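Local atomic coordinates of putative phosphosugar isomerase (Clostridium difficile, PDB entry 3G68), a protein that probably acts as a sugar-phosphate isomerase or a related enzyme built from two SIS domains, its precise substrate and reaction not being established. Residues 199-204 with 295-300; 258-263 with 280-285. One frame throughout, in Å; residues are numbered along the deposited sequence. Where two conformers were deposited one is given.

Contact 1 of 2, residues 199-204 with 295-300; sequences ERNKEK and NDKNLK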
loop_
_atom_site.group_PDB
_atom_site.type_symbol
_atom_site.label_atom_id
_atom_site.label_comp_id
_atom_site.label_asym_id
_atom_site.label_seq_id
_atom_site.Cartn_x
_atom_site.Cartn_y
_atom_site.Cartn_z
ATOM N N GLU B 199 27.593 -28.354 26.772
ATOM C CA GLU B 199 26.676 -29.464 26.925
ATOM C C GLU B 199 27.143 -30.653 26.096
ATOM O O GLU B 199 27.144 -31.787 26.571
ATOM C CB GLU B 199 25.265 -29.001 26.522
ATOM C CG GLU B 199 24.173 -30.029 26.679
ATOM C CD GLU B 199 23.960 -30.507 28.091
ATOM O OE1 GLU B 199 24.106 -29.730 29.059
ATOM O OE2 GLU B 199 23.585 -31.690 28.221
ATOM N N ARG B 200 27.593 -30.382 24.876
ATOM C CA ARG B 200 28.099 -31.421 23.992
ATOM C C ARG B 200 29.398 -32.096 24.530
ATOM O O ARG B 200 29.667 -33.278 24.280
ATOM C CB ARG B 200 28.391 -30.747 22.643
ATOM C CG ARG B 200 28.710 -31.650 21.524
ATOM C CD ARG B 200 28.613 -30.927 20.173
ATOM N NE ARG B 200 29.559 -29.824 19.949
ATOM C CZ ARG B 200 29.270 -28.525 19.793
ATOM N NH1 ARG B 200 28.032 -28.057 19.801
ATOM N NH2 ARG B 200 30.263 -27.667 19.586
ATOM N N ASN B 201 30.230 -31.316 25.208
ATOM C CA ASN B 201 31.519 -31.780 25.767
ATOM C C ASN B 201 31.519 -31.939 27.272
ATOM O O ASN B 201 32.594 -31.986 27.893
ATOM C CB ASN B 201 32.590 -30.758 25.350
ATOM C CG ASN B 201 32.849 -30.806 23.871
ATOM O OD1 ASN B 201 33.384 -31.789 23.374
ATOM N ND2 ASN B 201 32.421 -29.779 23.149
ATOM N N LYS B 202 30.327 -32.109 27.844
ATOM C CA LYS B 202 30.120 -32.130 29.295
ATOM C C LYS B 202 30.996 -33.144 30.038
ATOM O O LYS B 202 31.600 -32.802 31.064
ATOM C CB LYS B 202 28.651 -32.425 29.627
ATOM C CG LYS B 202 28.333 -32.234 31.114
ATOM C CD LYS B 202 26.871 -32.510 31.473
ATOM C CE LYS B 202 25.948 -31.406 31.035
ATOM N NZ LYS B 202 24.527 -31.690 31.454
ATOM N N GLU B 203 31.033 -34.372 29.529
ATOM C CA GLU B 203 31.789 -35.465 30.167
ATOM C C GLU B 203 33.286 -35.125 30.289
ATOM O O GLU B 203 33.837 -35.178 31.390
ATOM C CB GLU B 203 31.602 -36.781 29.417
ATOM C CG GLU B 203 32.432 -37.985 29.992
ATOM C CD GLU B 203 32.209 -39.293 29.290
ATOM O OE1 GLU B 203 31.577 -39.275 28.216
ATOM O OE2 GLU B 203 32.688 -40.361 29.791
ATOM N N LYS B 204 33.937 -34.810 29.171
ATOM C CA LYS B 204 35.363 -34.426 29.224
ATOM C C LYS B 204 35.592 -33.213 30.130
ATOM O O LYS B 204 36.583 -33.173 30.881
ATOM C CB LYS B 204 35.939 -34.168 27.831
ATOM C CG LYS B 204 36.175 -35.421 27.004
ATOM C CD LYS B 204 36.923 -35.083 25.735
ATOM C CE LYS B 204 37.414 -36.357 25.031
ATOM N NZ LYS B 204 36.260 -37.130 24.599
ATOM N N ASN B 295 34.372 -30.585 14.527
ATOM C CA ASN B 295 34.598 -31.607 15.522
ATOM C C ASN B 295 33.725 -31.200 16.673
ATOM O O ASN B 295 33.548 -30.012 16.903
ATOM C CB ASN B 295 36.074 -31.663 15.901
ATOM C CG ASN B 295 36.403 -32.824 16.839
ATOM O OD1 ASN B 295 35.911 -32.908 17.965
ATOM N ND2 ASN B 295 37.287 -33.699 16.385
ATOM N N ASP B 296 33.145 -32.161 17.377
ATOM C CA ASP B 296 32.320 -31.855 18.537
ATOM C C ASP B 296 33.057 -31.045 19.601
ATOM O O ASP B 296 32.455 -30.255 20.328
ATOM C CB ASP B 296 31.806 -33.135 19.195
ATOM C CG ASP B 296 30.629 -33.745 18.472
ATOM O OD1 ASP B 296 30.212 -33.235 17.412
ATOM O OD2 ASP B 296 30.107 -34.745 19.010
ATOM N N LYS B 297 34.359 -31.278 19.701
ATOM C CA LYS B 297 35.189 -30.603 20.660
ATOM C C LYS B 297 35.443 -29.138 20.337
ATOM O O LYS B 297 35.871 -28.402 21.224
ATOM C CB LYS B 297 36.543 -31.337 20.809
ATOM C CG LYS B 297 36.434 -32.702 21.442
ATOM C CD LYS B 297 37.793 -33.399 21.627
ATOM C CE LYS B 297 38.304 -34.003 20.313
ATOM N NZ LYS B 297 39.469 -34.856 20.620
ATOM N N ASN B 298 35.275 -28.737 19.075
ATOM C CA ASN B 298 35.539 -27.364 18.649
ATOM C C ASN B 298 34.310 -26.450 18.720
ATOM O O ASN B 298 33.173 -26.917 18.588
ATOM C CB ASN B 298 36.145 -27.343 17.247
ATOM C CG ASN B 298 37.490 -28.051 17.193
ATOM O OD1 ASN B 298 38.125 -28.250 18.228
ATOM N ND2 ASN B 298 37.938 -28.413 15.985
ATOM N N LEU B 299 34.559 -25.166 18.994
ATOM C CA LEU B 299 33.514 -24.153 19.103
ATOM C C LEU B 299 33.769 -23.099 18.034
ATOM O O LEU B 299 34.709 -22.302 18.144
ATOM C CB LEU B 299 33.507 -23.487 20.474
ATOM C CG LEU B 299 32.567 -22.273 20.669
ATOM C CD1 LEU B 299 31.092 -22.633 20.339
ATOM C CD2 LEU B 299 32.677 -21.737 22.094
ATOM N N LYS B 300 32.911 -23.090 17.010
ATOM C CA LYS B 300 32.989 -22.115 15.941
ATOM C C LYS B 300 32.134 -20.907 16.316
ATOM O O LYS B 300 30.912 -21.027 16.469
ATOM C CB LYS B 300 32.503 -22.716 14.647
ATOM C CG LYS B 300 32.747 -21.862 13.425
ATOM C CD LYS B 300 32.349 -22.657 12.162
ATOM C CE LYS B 300 32.769 -21.953 10.881
ATOM N NZ LYS B 300 32.642 -22.857 9.668
#

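Contact 2 of 2, residues 258-263 with 280-285; sequences STIFIL and GWTENV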
loop_
_atom_site.group_PDB
_atom_site.type_symbol
_atom_site.label_atom_id
_atom_site.label_comp_id
_atom_site.label_asym_id
_atom_site.label_seq_id
_atom_site.Cartn_x
_atom_site.Cartn_y
_atom_site.Cartn_z
ATOM N N SER B 258 46.049 -34.375 30.052
ATOM C CA SER B 258 46.049 -32.928 29.864
ATOM C C SER B 258 44.828 -32.485 29.042
ATOM O O SER B 258 44.444 -33.164 28.050
ATOM C CB SER B 258 47.285 -32.470 29.057
ATOM O OG SER B 258 48.506 -32.836 29.685
ATOM N N THR B 259 44.251 -31.360 29.450
ATOM C CA THR B 259 43.205 -30.661 28.720
ATOM C C THR B 259 43.825 -29.378 28.183
ATOM O O THR B 259 44.504 -28.634 28.937
ATOM C CB THR B 259 42.012 -30.355 29.593
ATOM O OG1 THR B 259 41.424 -31.589 30.044
ATOM C CG2 THR B 259 40.955 -29.540 28.794
ATOM N N ILE B 260 43.555 -29.094 26.909
ATOM C CA ILE B 260 44.075 -27.878 26.247
ATOM C C ILE B 260 42.976 -27.173 25.476
ATOM O O ILE B 260 42.224 -27.791 24.715
ATOM C CB ILE B 260 45.261 -28.099 25.246
ATOM C CG1 ILE B 260 46.363 -28.960 25.846
ATOM C CG2 ILE B 260 45.865 -26.748 24.830
ATOM C CD1 ILE B 260 46.058 -30.396 25.807
ATOM N N PHE B 261 42.874 -25.858 25.723
ATOM C CA PHE B 261 41.947 -24.968 25.028
ATOM C C PHE B 261 42.819 -24.092 24.141
ATOM O O PHE B 261 43.777 -23.473 24.647
ATOM C CB PHE B 261 41.152 -24.090 25.975
ATOM C CG PHE B 261 40.172 -24.843 26.767
ATOM C CD1 PHE B 261 38.955 -25.210 26.198
ATOM C CD2 PHE B 261 40.456 -25.242 28.058
ATOM C CE1 PHE B 261 38.029 -25.940 26.899
ATOM C CE2 PHE B 261 39.508 -25.971 28.800
ATOM C CZ PHE B 261 38.294 -26.318 28.217
ATOM N N ILE B 262 42.527 -24.092 22.840
ATOM C CA ILE B 262 43.237 -23.243 21.876
ATOM C C ILE B 262 42.280 -22.130 21.426
ATOM O O ILE B 262 41.221 -22.393 20.857
ATOM C CB ILE B 262 43.802 -24.042 20.680
ATOM C CG1 ILE B 262 44.808 -25.101 21.216
ATOM C CG2 ILE B 262 44.515 -23.093 19.697
ATOM C CD1 ILE B 262 45.605 -25.887 20.158
ATOM N N LEU B 263 42.663 -20.893 21.729
ATOM C CA LEU B 263 41.904 -19.696 21.355
ATOM C C LEU B 263 42.539 -19.255 20.037
ATOM O O LEU B 263 43.604 -18.650 20.027
ATOM C CB LEU B 263 42.049 -18.641 22.450
ATOM C CG LEU B 263 41.603 -19.059 23.860
ATOM C CD1 LEU B 263 41.742 -17.845 24.832
ATOM C CD2 LEU B 263 40.179 -19.563 23.819
ATOM N N GLY B 280 47.606 -36.039 19.128
ATOM C CA GLY B 280 48.291 -37.315 19.183
ATOM C C GLY B 280 48.690 -37.686 20.606
ATOM O O GLY B 280 48.945 -38.855 20.852
ATOM N N TRP B 281 48.783 -36.721 21.526
ATOM C CA TRP B 281 49.139 -36.975 22.941
ATOM C C TRP B 281 47.947 -36.983 23.909
ATOM O O TRP B 281 48.021 -37.624 24.961
ATOM C CB TRP B 281 50.176 -35.973 23.461
ATOM C CG TRP B 281 51.482 -35.915 22.668
ATOM C CD1 TRP B 281 52.079 -36.948 22.011
ATOM C CD2 TRP B 281 52.399 -34.816 22.587
ATOM N NE1 TRP B 281 53.270 -36.544 21.463
ATOM C CE2 TRP B 281 53.492 -35.239 21.792
ATOM C CE3 TRP B 281 52.377 -33.500 23.046
ATOM C CZ2 TRP B 281 54.576 -34.398 21.478
ATOM C CZ3 TRP B 281 53.449 -32.664 22.741
ATOM C CH2 TRP B 281 54.533 -33.118 21.950
ATOM N N THR B 282 46.881 -36.256 23.571
ATOM C CA THR B 282 45.673 -36.173 24.402
ATOM C C THR B 282 44.431 -35.990 23.540
ATOM O O THR B 282 44.485 -35.328 22.485
ATOM C CB THR B 282 45.756 -35.012 25.456
ATOM O OG1 THR B 282 44.495 -34.864 26.135
ATOM C CG2 THR B 282 46.149 -33.695 24.809
ATOM N N GLU B 283 43.341 -36.600 24.004
ATOM C CA GLU B 283 42.046 -36.526 23.338
ATOM C C GLU B 283 41.252 -35.298 23.829
ATOM O O GLU B 283 40.116 -35.053 23.388
ATOM C CB GLU B 283 41.277 -37.847 23.555
ATOM C CG GLU B 283 42.035 -39.063 22.981
ATOM C CD GLU B 283 41.275 -40.382 23.045
ATOM O OE1 GLU B 283 41.795 -41.389 22.483
ATOM O OE2 GLU B 283 40.183 -40.425 23.644
ATOM N N ASN B 284 41.854 -34.509 24.724
ATOM C CA ASN B 284 41.218 -33.339 25.320
ATOM C C ASN B 284 41.685 -32.005 24.775
ATOM O O ASN B 284 41.996 -31.087 25.555
ATOM C CB ASN B 284 41.441 -33.409 26.845
ATOM C CG ASN B 284 41.083 -34.756 27.402
ATOM O OD1 ASN B 284 39.997 -35.272 27.139
ATOM N ND2 ASN B 284 42.011 -35.366 28.133
ATOM N N VAL B 285 41.737 -31.882 23.439
ATOM C CA VAL B 285 42.097 -30.625 22.777
ATOM C C VAL B 285 40.791 -29.974 22.228
ATOM O O VAL B 285 40.032 -30.590 21.467
ATOM C CB VAL B 285 43.162 -30.777 21.671
ATOM C CG1 VAL B 285 43.478 -29.362 21.115
ATOM C CG2 VAL B 285 44.455 -31.439 22.223
#

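Contact 1 of 2, residues 199-204 with 295-300
R200 and N201, where helix 187-200 gives way to helix 202-206, both send side-chain N-H groups to the carbonyl oxygen of D296. R200 NE lies 3.0 Å from D296 O, with an N-H...O angle of 163°, and approaches in the carbonyl plane on a lone pair. N201 ND2 reaches the same D296 O at 2.9 Å, its bond equally straight but its nitrogen tilted 32° from that plane. Two good bonds therefore grip one backbone oxygen. The guanidinium turns its edge to the turn, and NH2 adds a weak bond to N298 O at 3.2 Å. With CG anti to the backbone N (chi1 -171°) the R200 chain sets out toward the turn, and the bend at chi3 places NE for its bond to D296 O, while CD packs against D296 CG at 3.9 Å. D296 OD1 lies well out of the guanidinium plane and no N-H points at it, so any attraction to R200 is probably one of charge alone. N201 OD1, for its part, rests against K297, 3.5 Å from its CA. Further bonds hold the groups in place. N201 ND2 also bonds W197 O, one helical turn back, while W197 NE1 donates to K297 O. N295 OD1 accepts from K297 N at 2.8 Å, bracing the turn from within, and N298 OD1 takes the backbone N of A287 on the neighbouring strand. The receiving element is a type I beta turn, N295 to N298, opened by an Asx turn and leading into edge strand 299-300 of a parallel SIS-type sheet.

Contact 2 of 2, residues 258-263 with 280-285
S258 O accepts two side-chain hydrogen bonds, from T282 OG1 and N284 ND2. The hydroxyl comes to 2.6 Å of S258 O, in the carbonyl plane. The amide nitrogen of N284, 3.3 Å from S258 O, stands above that plane, although the oxygen lies in the plane of the amide. T282 OG1, anti to its backbone N (chi1 173°), also accepts from N284 N at 3.0 Å, an ST turn just ahead of V285. The main-chain link is I260 N to N284 O, 2.9 Å and nearly straight at 172°; I260 then continues the pairing with F286. CA-H...O contacts flank it, T259 CA to N284 O and V285 CA to I260 O. Apolar contacts gather on the I260 and V285 face, where the two side chains lie side by side. In the conformer given, I260 CD1 lies 4.1 Å from V285 CG2, while I262 CD1 meets V285 CG1 at 4.2 Å. Helix 271-279 covers this face through M274, I275 and L278, whereas T259 and N284 face the other way, their side chains crossing at about a right angle. Strands 258-264 and 284-289, joined through helix 271-279, form a beta-alpha-beta unit, as in the Rossmann-like SIS fold.

Overall arrangement
From the N terminus, the chain first builds one five-stranded parallel sheet, then passes through helix 187-200 to the start of contact 1 at 199-204. It goes on through strands 210-215 and 238-242 to 258-263, and contact 2 closes the short loop around helix 271-279 at 280-285. Contact 1 closes at 295-300, so contact 2 is nested inside its much longer loop. Their centres are about 12 Å apart, and they touch directly: K297 NZ probably hydrogen-bonds E283 O, and K204 packs on N284. Contact 2 joins two inner strands of the second sheet; contact 1 ties the junction of helices 187-200 and 202-206 to the turn that leads into the sheet's edge strand 299-300.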